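PDB 6IY4: LupI from Flavobacterium sp. YS-80-122, which probably inhibits metalloendopeptidases, as a periplasmic protease inhibitor of the Inh family. Local coordinates for residues Q5-Q15 against S85-A93. Numbering follows the deposited sequence.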
# COMPACT_ATOMS: atom_id res chain seq x y z
N GLN A 5 12.44 -7.14 -2.99
CA GLN A 5 13.00 -6.00 -2.23
C GLN A 5 11.90 -5.13 -1.61
O GLN A 5 12.22 -4.21 -0.77
CB GLN A 5 13.96 -5.23 -3.14
CG GLN A 5 15.27 -5.98 -3.31
CD GLN A 5 15.99 -6.04 -1.98
OE1 GLN A 5 16.25 -5.00 -1.37
NE2 GLN A 5 16.14 -7.23 -1.44
N VAL A 6 10.64 -5.37 -1.99
CA VAL A 6 9.48 -4.58 -1.48
C VAL A 6 8.64 -5.48 -0.58
O VAL A 6 7.93 -4.94 0.25
CB VAL A 6 8.66 -4.03 -2.67
CG1 VAL A 6 7.41 -3.28 -2.24
CG2 VAL A 6 9.50 -3.17 -3.58
N ALA A 7 8.77 -6.79 -0.65
CA ALA A 7 7.88 -7.71 0.09
C ALA A 7 8.23 -7.67 1.57
O ALA A 7 9.37 -7.40 1.96
CB ALA A 7 7.98 -9.11 -0.42
N GLY A 8 7.24 -7.94 2.38
CA GLY A 8 7.40 -8.07 3.82
C GLY A 8 6.35 -7.30 4.57
O GLY A 8 5.27 -7.01 4.01
N SER A 9 6.64 -7.05 5.84
CA SER A 9 5.70 -6.39 6.77
C SER A 9 5.63 -4.88 6.53
O SER A 9 6.68 -4.19 6.55
CB SER A 9 6.10 -6.66 8.18
OG SER A 9 5.12 -6.14 9.05
N TRP A 10 4.44 -4.35 6.32
CA TRP A 10 4.22 -2.91 6.10
C TRP A 10 3.10 -2.43 7.00
O TRP A 10 2.08 -3.13 7.12
CB TRP A 10 3.90 -2.61 4.64
CG TRP A 10 5.06 -2.78 3.71
CD1 TRP A 10 5.46 -3.94 3.12
CD2 TRP A 10 5.97 -1.76 3.26
NE1 TRP A 10 6.55 -3.72 2.33
CE2 TRP A 10 6.88 -2.41 2.39
CE3 TRP A 10 6.10 -0.38 3.49
CZ2 TRP A 10 7.89 -1.70 1.74
CZ3 TRP A 10 7.09 0.31 2.83
CH2 TRP A 10 7.97 -0.35 1.98
N THR A 11 3.22 -1.21 7.46
CA THR A 11 2.19 -0.56 8.29
C THR A 11 1.59 0.58 7.49
O THR A 11 2.35 1.42 6.95
CB THR A 11 2.80 -0.05 9.59
OG1 THR A 11 3.36 -1.19 10.24
CG2 THR A 11 1.73 0.57 10.45
N PHE A 12 0.28 0.54 7.35
CA PHE A 12 -0.52 1.52 6.59
C PHE A 12 -1.28 2.41 7.58
O PHE A 12 -1.88 1.88 8.52
CB PHE A 12 -1.53 0.82 5.69
CG PHE A 12 -0.95 0.09 4.51
CD1 PHE A 12 -0.39 -1.17 4.67
CD2 PHE A 12 -1.00 0.64 3.24
CE1 PHE A 12 0.12 -1.85 3.58
CE2 PHE A 12 -0.45 -0.04 2.16
CZ PHE A 12 0.08 -1.29 2.34
N TYR A 13 -1.35 3.68 7.24
CA TYR A 13 -2.22 4.63 7.97
C TYR A 13 -2.47 5.86 7.12
O TYR A 13 -1.66 6.18 6.22
CB TYR A 13 -1.60 5.00 9.32
CG TYR A 13 -0.29 5.72 9.28
CD1 TYR A 13 0.89 5.01 9.24
CD2 TYR A 13 -0.22 7.09 9.28
CE1 TYR A 13 2.11 5.65 9.21
CE2 TYR A 13 1.00 7.76 9.24
CZ TYR A 13 2.16 7.03 9.24
OH TYR A 13 3.38 7.64 9.21
N VAL A 14 -3.53 6.56 7.43
CA VAL A 14 -3.84 7.85 6.77
C VAL A 14 -3.14 8.93 7.60
O VAL A 14 -3.26 8.99 8.86
CB VAL A 14 -5.35 8.10 6.68
CG1 VAL A 14 -5.65 9.50 6.16
CG2 VAL A 14 -6.07 7.08 5.81
N GLN A 15 -2.40 9.79 6.92
CA GLN A 15 -1.67 10.88 7.58
C GLN A 15 -2.66 11.70 8.41
O GLN A 15 -3.74 12.01 7.86
CB GLN A 15 -1.02 11.81 6.56
CG GLN A 15 -0.07 12.81 7.18
CD GLN A 15 1.33 12.41 6.79
OE1 GLN A 15 1.83 12.72 5.69
NE2 GLN A 15 1.94 11.63 7.66
N SER A 85 -8.45 14.39 -0.65
CA SER A 85 -7.15 15.05 -0.30
C SER A 85 -6.53 14.44 0.96
O SER A 85 -6.03 15.19 1.83
CB SER A 85 -7.31 16.54 -0.18
OG SER A 85 -6.62 17.18 -1.24
N LYS A 86 -6.55 13.12 1.05
CA LYS A 86 -5.88 12.39 2.15
C LYS A 86 -4.56 11.84 1.60
O LYS A 86 -4.41 11.78 0.36
CB LYS A 86 -6.87 11.35 2.68
CG LYS A 86 -8.12 11.95 3.31
CD LYS A 86 -7.84 12.58 4.67
CE LYS A 86 -8.67 13.81 4.97
NZ LYS A 86 -8.12 14.54 6.14
N THR A 87 -3.62 11.50 2.49
CA THR A 87 -2.34 10.81 2.14
C THR A 87 -2.32 9.46 2.87
O THR A 87 -2.51 9.43 4.09
CB THR A 87 -1.09 11.60 2.50
OG1 THR A 87 -1.27 12.83 1.80
CG2 THR A 87 0.19 10.91 2.06
N LEU A 88 -2.16 8.39 2.12
CA LEU A 88 -1.96 7.04 2.71
C LEU A 88 -0.47 6.82 2.77
O LEU A 88 0.22 7.01 1.75
CB LEU A 88 -2.62 5.97 1.84
CG LEU A 88 -2.52 4.54 2.37
CD1 LEU A 88 -3.29 4.39 3.66
CD2 LEU A 88 -3.03 3.56 1.35
N VAL A 89 -0.02 6.50 3.95
CA VAL A 89 1.40 6.24 4.24
C VAL A 89 1.56 4.74 4.41
O VAL A 89 0.70 4.11 5.05
CB VAL A 89 1.82 6.98 5.53
CG1 VAL A 89 3.27 6.71 5.87
CG2 VAL A 89 1.56 8.48 5.40
N MET A 90 2.62 4.19 3.84
CA MET A 90 2.98 2.79 4.12
C MET A 90 4.46 2.80 4.49
O MET A 90 5.27 3.42 3.82
CB MET A 90 2.59 1.82 2.99
CG MET A 90 3.35 1.91 1.83
SD MET A 90 2.63 0.82 0.52
CE MET A 90 3.38 -0.77 0.85
N GLN A 91 4.78 2.19 5.61
CA GLN A 91 6.16 2.23 6.12
C GLN A 91 6.47 0.85 6.66
O GLN A 91 5.60 0.31 7.31
CB GLN A 91 6.33 3.13 7.32
CG GLN A 91 6.24 4.60 7.02
CD GLN A 91 6.56 5.28 8.33
OE1 GLN A 91 5.71 5.38 9.22
NE2 GLN A 91 7.83 5.66 8.47
N ARG A 92 7.67 0.36 6.45
CA ARG A 92 8.05 -0.92 7.07
C ARG A 92 8.12 -0.75 8.58
O ARG A 92 8.53 0.32 9.06
CB ARG A 92 9.38 -1.42 6.52
CG ARG A 92 9.33 -1.91 5.08
CD ARG A 92 10.66 -2.44 4.65
NE ARG A 92 10.73 -3.01 3.34
CZ ARG A 92 10.45 -4.26 3.01
NH1 ARG A 92 9.93 -5.13 3.86
NH2 ARG A 92 10.68 -4.64 1.77
N ALA A 93 7.74 -1.76 9.35
CA ALA A 93 7.70 -1.58 10.84
C ALA A 93 6.75 -0.43 11.21
O ALA A 93 7.18 0.69 11.56
CB ALA A 93 9.09 -1.31 11.39
O HOH W 1 9.26 -4.96 6.67
O HOH W 2 -3.91 12.56 5.12
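Trp10 is sandwiched between Arg92 and Met90. Arg92 CG lies over one face, 3.5 Å from the centroid of the Trp10 six-membered ring. Met90 CE covers the opposite face, 4.0 Å from the centroid of the Trp10 five-membered ring. Both are CH-pi contacts. Trp10 NE1 donates to Val6 O at 2.8 Å, nearly in line with the carbonyl, which fixes the ring's rotation. Arg92 runs extended from CG to NE across the indole, its guanidinium plane 35° from the ring. Arg92 NH1 and NH2 both grip Ala7 O, at 3.0 and 3.1 Å, from above one face of that carbonyl; NH2 also makes a weak bond to Gln5 O. With Met90 CG between the backbone N and the carbonyl carbon (chi1 72°) and the chain bent at its end, Met90 SD lies 3.6 Å from Phe12 CE2, a Met-aromatic contact, while CE reaches Trp10. Met90 CB lies over the Phe12 ring face. On the other sheet face, Val89 CB lies over the Tyr13 ring, 3.9 Å from its centroid. With an alanine in place of Trp10, Val6 O would probably lose this donor, and Arg92 CG and Met90 CE the ring between them. Antiparallel backbone bonds join strands 8-14 and 86-92, the first and last of the Inh-family beta fold. The chemistry implies a C-terminal strand tied by its arginine to Ala7, just after helix 3-6, and weakly to Gln5 within it; the indole separates this polar grip from the apolar packing of Met90 and Phe12.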